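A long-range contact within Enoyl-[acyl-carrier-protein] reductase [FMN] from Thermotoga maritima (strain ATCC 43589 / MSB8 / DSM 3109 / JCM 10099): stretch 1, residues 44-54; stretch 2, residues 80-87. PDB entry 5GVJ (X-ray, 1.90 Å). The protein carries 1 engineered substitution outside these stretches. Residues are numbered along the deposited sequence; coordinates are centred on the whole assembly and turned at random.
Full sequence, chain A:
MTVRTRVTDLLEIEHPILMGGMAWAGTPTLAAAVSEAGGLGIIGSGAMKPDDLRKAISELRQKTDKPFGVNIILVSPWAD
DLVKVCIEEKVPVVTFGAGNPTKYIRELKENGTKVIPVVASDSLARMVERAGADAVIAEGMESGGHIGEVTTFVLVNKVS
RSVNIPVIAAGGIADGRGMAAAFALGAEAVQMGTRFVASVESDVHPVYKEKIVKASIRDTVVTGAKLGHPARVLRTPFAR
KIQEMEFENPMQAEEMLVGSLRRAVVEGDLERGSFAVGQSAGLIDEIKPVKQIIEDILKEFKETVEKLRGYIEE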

ATOM      1  N   GLY A  44     -12.616  10.193 -19.349  1.00 20.47           N
ATOM      2  CA  GLY A  44     -12.263   8.822 -19.668  1.00 19.65           C
ATOM      3  C   GLY A  44     -12.762   8.424 -21.042  1.00 21.67           C
ATOM      4  O   GLY A  44     -13.976   8.323 -21.257  1.00 21.04           O
ATOM      5  N   SER A  45     -11.852   8.209 -21.987  1.00 19.69           N
ATOM      6  CA  SER A  45     -12.240   7.925 -23.362  1.00 19.53           C
ATOM      7  C   SER A  45     -12.276   6.433 -23.663  1.00 21.63           C
ATOM      8  O   SER A  45     -12.450   6.054 -24.825  1.00 24.72           O
ATOM      9  CB  SER A  45     -11.297   8.638 -24.345  1.00 17.51           C
ATOM     10  OG  SER A  45     -10.037   7.991 -24.449  1.00 19.72           O
ATOM     11  N   GLY A  46     -12.121   5.584 -22.643  1.00 20.92           N
ATOM     12  CA  GLY A  46     -11.913   4.164 -22.879  1.00 22.60           C
ATOM     13  C   GLY A  46     -12.972   3.527 -23.755  1.00 28.86           C
ATOM     14  O   GLY A  46     -12.666   2.624 -24.543  1.00 26.69           O
ATOM     15  N   ALA A  47     -14.221   3.989 -23.641  1.00 25.04           N
ATOM     16  CA  ALA A  47     -15.342   3.467 -24.414  1.00 26.18           C
ATOM     17  C   ALA A  47     -15.796   4.431 -25.503  1.00 28.35           C
ATOM     18  O   ALA A  47     -16.920   4.316 -25.999  1.00 30.78           O
ATOM     19  CB  ALA A  47     -16.516   3.140 -23.492  1.00 27.94           C
ATOM     20  N   MET A  48     -14.953   5.382 -25.885  1.00 27.51           N
ATOM     21  CA  MET A  48     -15.361   6.437 -26.794  1.00 26.62           C
ATOM     22  C   MET A  48     -14.822   6.202 -28.199  1.00 29.17           C
ATOM     23  O   MET A  48     -13.751   5.618 -28.389  1.00 30.59           O
ATOM     24  CB  MET A  48     -14.894   7.805 -26.287  1.00 28.28           C
ATOM     25  CG  MET A  48     -15.679   8.355 -25.101  1.00 21.96           C
ATOM     26  SD  MET A  48     -15.096  10.021 -24.725  1.00 25.10           S
ATOM     27  CE  MET A  48     -16.027  10.437 -23.255  1.00 20.46           C
ATOM     28  N   LYS A  49     -15.602   6.647 -29.186  1.00 31.47           N
ATOM     29  CA  LYS A  49     -15.148   6.855 -30.550  1.00 31.17           C
ATOM     30  C   LYS A  49     -14.711   8.302 -30.708  1.00 27.79           C
ATOM     31  O   LYS A  49     -15.108   9.162 -29.914  1.00 26.15           O
ATOM     32  CB  LYS A  49     -16.265   6.512 -31.537  1.00 36.45           C
ATOM     33  CG  LYS A  49     -16.600   5.023 -31.585  1.00 38.03           C
ATOM     34  CD  LYS A  49     -17.783   4.728 -32.498  1.00 43.59           C
ATOM     35  CE  LYS A  49     -18.798   3.820 -31.814  1.00 52.19           C
ATOM     36  NZ  LYS A  49     -18.193   3.032 -30.699  1.00 52.14           N
ATOM     37  N   PRO A  50     -13.865   8.606 -31.705  1.00 30.88           N
ATOM     38  CA  PRO A  50     -13.368   9.984 -31.842  1.00 27.63           C
ATOM     39  C   PRO A  50     -14.454  11.044 -31.764  1.00 31.50           C
ATOM     40  O   PRO A  50     -14.254  12.063 -31.089  1.00 29.19           O
ATOM     41  CB  PRO A  50     -12.683   9.962 -33.216  1.00 28.84           C
ATOM     42  CG  PRO A  50     -12.196   8.575 -33.348  1.00 24.96           C
ATOM     43  CD  PRO A  50     -13.254   7.710 -32.702  1.00 33.05           C
ATOM     44  N   ASP A  51     -15.608  10.822 -32.404  1.00 27.67           N
ATOM     45  CA  ASP A  51     -16.682  11.809 -32.338  1.00 30.23           C
ATOM     46  C   ASP A  51     -17.141  12.030 -30.905  1.00 29.46           C
ATOM     47  O   ASP A  51     -17.357  13.170 -30.487  1.00 28.39           O
ATOM     48  CB  ASP A  51     -17.861  11.372 -33.208  1.00 40.44           C
ATOM     49  CG  ASP A  51     -17.736  11.847 -34.640  1.00 50.29           C
ATOM     50  OD1 ASP A  51     -17.386  13.032 -34.838  1.00 51.33           O
ATOM     51  OD2 ASP A  51     -17.989  11.040 -35.564  1.00 55.35           O
ATOM     52  N   ASP A  52     -17.303  10.945 -30.144  1.00 28.18           N
ATOM     53  CA  ASP A  52     -17.697  11.047 -28.742  1.00 25.12           C
ATOM     54  C   ASP A  52     -16.711  11.896 -27.948  1.00 26.78           C
ATOM     55  O   ASP A  52     -17.114  12.759 -27.155  1.00 23.60           O
ATOM     56  CB  ASP A  52     -17.794   9.649 -28.131  1.00 26.99           C
ATOM     57  CG  ASP A  52     -18.752   8.751 -28.880  1.00 32.04           C
ATOM     58  OD1 ASP A  52     -19.819   9.249 -29.297  1.00 31.29           O
ATOM     59  OD2 ASP A  52     -18.444   7.549 -29.041  1.00 31.43           O
ATOM     60  N   LEU A  53     -15.406  11.653 -28.137  1.00 24.52           N
ATOM     61  CA  LEU A  53     -14.404  12.428 -27.412  1.00 21.01           C
ATOM     62  C   LEU A  53     -14.449  13.900 -27.794  1.00 21.27           C
ATOM     63  O   LEU A  53     -14.334  14.767 -26.923  1.00 20.84           O
ATOM     64  CB  LEU A  53     -13.002  11.864 -27.657  1.00 19.62           C
ATOM     65  CG  LEU A  53     -11.886  12.647 -26.956  1.00 18.93           C
ATOM     66  CD1 LEU A  53     -12.158  12.774 -25.459  1.00 17.83           C
ATOM     67  CD2 LEU A  53     -10.544  11.978 -27.182  1.00 18.54           C
ATOM     68  N   ARG A  54     -14.599  14.206 -29.092  1.00 23.89           N
ATOM     69  CA  ARG A  54     -14.708  15.601 -29.512  1.00 23.15           C
ATOM     70  C   ARG A  54     -15.838  16.309 -28.778  1.00 24.27           C
ATOM     71  O   ARG A  54     -15.651  17.406 -28.235  1.00 23.65           O
ATOM     72  CB  ARG A  54     -14.933  15.697 -31.023  1.00 27.69           C
ATOM     73  CG  ARG A  54     -13.700  15.520 -31.863  1.00 31.39           C
ATOM     74  CD  ARG A  54     -13.959  15.861 -33.337  1.00 30.84           C
ATOM     75  NE  ARG A  54     -12.916  15.258 -34.158  1.00 34.88           N
ATOM     76  CZ  ARG A  54     -13.020  14.069 -34.743  1.00 37.25           C
ATOM     77  NH1 ARG A  54     -14.137  13.366 -34.621  1.00 38.08           N
ATOM     78  NH2 ARG A  54     -12.007  13.586 -35.454  1.00 39.41           N
ATOM     79  N   ASP A  80      -5.161   5.302 -31.854  1.00 26.16           N
ATOM     80  CA  ASP A  80      -4.476   6.256 -32.729  1.00 27.40           C
ATOM     81  C   ASP A  80      -5.339   7.487 -32.987  1.00 24.99           C
ATOM     82  O   ASP A  80      -4.880   8.628 -32.851  1.00 25.33           O
ATOM     83  CB  ASP A  80      -4.116   5.609 -34.072  1.00 28.36           C
ATOM     84  CG  ASP A  80      -3.215   4.404 -33.935  1.00 37.52           C
ATOM     85  OD1 ASP A  80      -3.347   3.496 -34.785  1.00 46.10           O
ATOM     86  OD2 ASP A  80      -2.370   4.364 -33.009  1.00 35.77           O
ATOM     87  N   ASP A  81      -6.597   7.266 -33.378  1.00 26.41           N
ATOM     88  CA  ASP A  81      -7.493   8.373 -33.692  1.00 23.78           C
ATOM     89  C   ASP A  81      -7.829   9.209 -32.464  1.00 25.77           C
ATOM     90  O   ASP A  81      -8.034  10.420 -32.588  1.00 25.62           O
ATOM     91  CB  ASP A  81      -8.779   7.846 -34.323  1.00 29.61           C
ATOM     92  CG  ASP A  81      -8.547   7.256 -35.689  1.00 34.80           C
ATOM     93  OD1 ASP A  81      -7.648   7.753 -36.390  1.00 35.35           O
ATOM     94  OD2 ASP A  81      -9.259   6.301 -36.058  1.00 41.64           O
ATOM     95  N   LEU A  82      -7.914   8.589 -31.281  1.00 23.20           N
ATOM     96  CA  LEU A  82      -8.215   9.356 -30.076  1.00 21.31           C
ATOM     97  C   LEU A  82      -7.044  10.257 -29.693  1.00 22.62           C
ATOM     98  O   LEU A  82      -7.248  11.391 -29.239  1.00 23.85           O
ATOM     99  CB  LEU A  82      -8.582   8.413 -28.927  1.00 23.40           C
ATOM    100  CG  LEU A  82      -9.953   7.727 -29.019  1.00 25.10           C
ATOM    101  CD1 LEU A  82     -10.122   6.708 -27.907  1.00 27.01           C
ATOM    102  CD2 LEU A  82     -11.089   8.746 -28.968  1.00 24.35           C
ATOM    103  N   VAL A  83      -5.813   9.775 -29.889  1.00 25.23           N
ATOM    104  CA  VAL A  83      -4.635  10.621 -29.705  1.00 22.42           C
ATOM    105  C   VAL A  83      -4.678  11.806 -30.663  1.00 22.34           C
ATOM    106  O   VAL A  83      -4.387  12.947 -30.284  1.00 22.88           O
ATOM    107  CB  VAL A  83      -3.351   9.790 -29.894  1.00 24.35           C
ATOM    108  CG1 VAL A  83      -2.128  10.694 -29.980  1.00 22.66           C
ATOM    109  CG2 VAL A  83      -3.190   8.759 -28.766  1.00 19.77           C
ATOM    110  N   LYS A  84      -5.024  11.550 -31.928  1.00 23.66           N
ATOM    111  CA  LYS A  84      -5.127  12.621 -32.920  1.00 25.51           C
ATOM    112  C   LYS A  84      -6.188  13.643 -32.517  1.00 23.91           C
ATOM    113  O   LYS A  84      -5.973  14.851 -32.665  1.00 22.13           O
ATOM    114  CB  LYS A  84      -5.388  11.986 -34.297  1.00 26.95           C
ATOM    115  CG  LYS A  84      -6.404  12.616 -35.256  1.00 35.01           C
ATOM    116  CD  LYS A  84      -5.933  13.902 -35.923  1.00 44.05           C
ATOM    117  CE  LYS A  84      -7.090  14.557 -36.672  1.00 42.96           C
ATOM    118  NZ  LYS A  84      -8.253  14.704 -35.717  1.00 42.79           N
ATOM    119  N   VAL A  85      -7.319  13.186 -31.960  1.00 20.73           N
ATOM    120  CA  VAL A  85      -8.309  14.128 -31.437  1.00 23.32           C
ATOM    121  C   VAL A  85      -7.686  15.020 -30.369  1.00 18.57           C
ATOM    122  O   VAL A  85      -7.917  16.234 -30.340  1.00 19.24           O
ATOM    123  CB  VAL A  85      -9.542  13.386 -30.880  1.00 20.38           C
ATOM    124  CG1 VAL A  85     -10.482  14.380 -30.175  1.00 20.45           C
ATOM    125  CG2 VAL A  85     -10.283  12.644 -31.983  1.00 25.38           C
ATOM    126  N   CYS A  86      -6.904  14.431 -29.461  1.00 18.55           N
ATOM    127  CA  CYS A  86      -6.333  15.216 -28.372  1.00 16.43           C
ATOM    128  C   CYS A  86      -5.377  16.271 -28.897  1.00 15.16           C
ATOM    129  O   CYS A  86      -5.280  17.367 -28.336  1.00 17.63           O
ATOM    130  CB  CYS A  86      -5.618  14.294 -27.377  1.00 18.61           C
ATOM    131  SG  CYS A  86      -6.797  13.358 -26.378  1.00 19.83           S
ATOM    132  N   ILE A  87      -4.647  15.951 -29.962  1.00 16.33           N
ATOM    133  CA  ILE A  87      -3.747  16.927 -30.571  1.00 17.52           C
ATOM    134  C   ILE A  87      -4.545  18.065 -31.210  1.00 20.49           C
ATOM    135  O   ILE A  87      -4.266  19.251 -30.982  1.00 21.29           O
ATOM    136  CB  ILE A  87      -2.837  16.216 -31.587  1.00 20.63           C
ATOM    137  CG1 ILE A  87      -1.819  15.338 -30.837  1.00 18.10           C
ATOM    138  CG2 ILE A  87      -2.180  17.223 -32.519  1.00 19.38           C
ATOM    139  CD1 ILE A  87      -1.045  14.358 -31.711  1.00 22.74           C
TER

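What forms the apolar centre of the contact? Leu82, Val85, Pro50 and Leu53 do, and Leu82 has the largest area covered by the other stretch. Its CA-to-CB bond points sideways, but with chi1 near m and chi2 near t the end of the side chain comes nearer to stretch 1, placing CD2 3.7 Å from CD2 of Leu53 and 3.9 Å from CA of Pro50. Leu53 points toward the opposing helix, and its CD2 is the methyl that meets three neighbours there: besides Leu82 it lies 3.8 Å from CG1 of Val85 and 4.1 Å from SG of Cys86. Leucine suits this place because its side chain is long enough to carry a methyl, CD2, into the space between Leu82, Val85 and Cys86, where that one atom meets all three. Val85 also points toward stretch 1, and its two methyls reach different partners, CG1 meeting Leu53 and CG2 lying 3.8 Å from CB of Pro50.

How do the backbones allow such packing? The helix that starts at Pro50 runs in roughly the same direction as the helix of stretch 2, at an angle of 27°, with the axes 9.5 Å apart at closest approach. The nearest CA atoms, those of Pro50 and Leu82, are only 5.5 Å apart, and the compact proline ring fits at this close point. CG of Pro50 rests 3.6 Å from CB of Asp81. Proline also suits the first turn of a helix, where its lack of an amide hydrogen costs no helical bond. Just before it, Lys49 occupies the N-cap position, and its backbone N donates a hydrogen bond to OD2 of Asp52 (3.0 Å), tying the start of the helix together.

What does the loop before that helix contribute? The type I turn from Ser45 to Met48, closed by a hydrogen bond from N of Met48 to O of Ser45 (2.8 Å), brings both of its end residues against Leu82. CD1 of Leu82 lies 3.7 Å from OG of Ser45 and 3.8 Å from O of Met48. The serine hydroxyl can sit beside a methyl in a buried place because it is hydrogen-bonded elsewhere in the structure. Met48 starts toward stretch 2, but its long side chain leads away, so here it is the backbone carbonyl that makes the contact.

What happens at the polar edge? No hydrogen bond or salt bridge crosses between the stretches, and the 408 Å² buried between them is held chiefly by van der Waals packing. Arg54 lays its aliphatic part against Val85, CG to CG1 at 3.8 Å, while CG2 of the valine lies over one face of the guanidinium. At the edge of that group stands NZ of Lys84, 3.9 Å from NH2 of Arg54, a close pair of like charges that should not itself add attraction. The arginine's charge is answered within its own stretch by a salt bridge from NH1 of Arg54 to OD1 of Asp51 (3.3 Å).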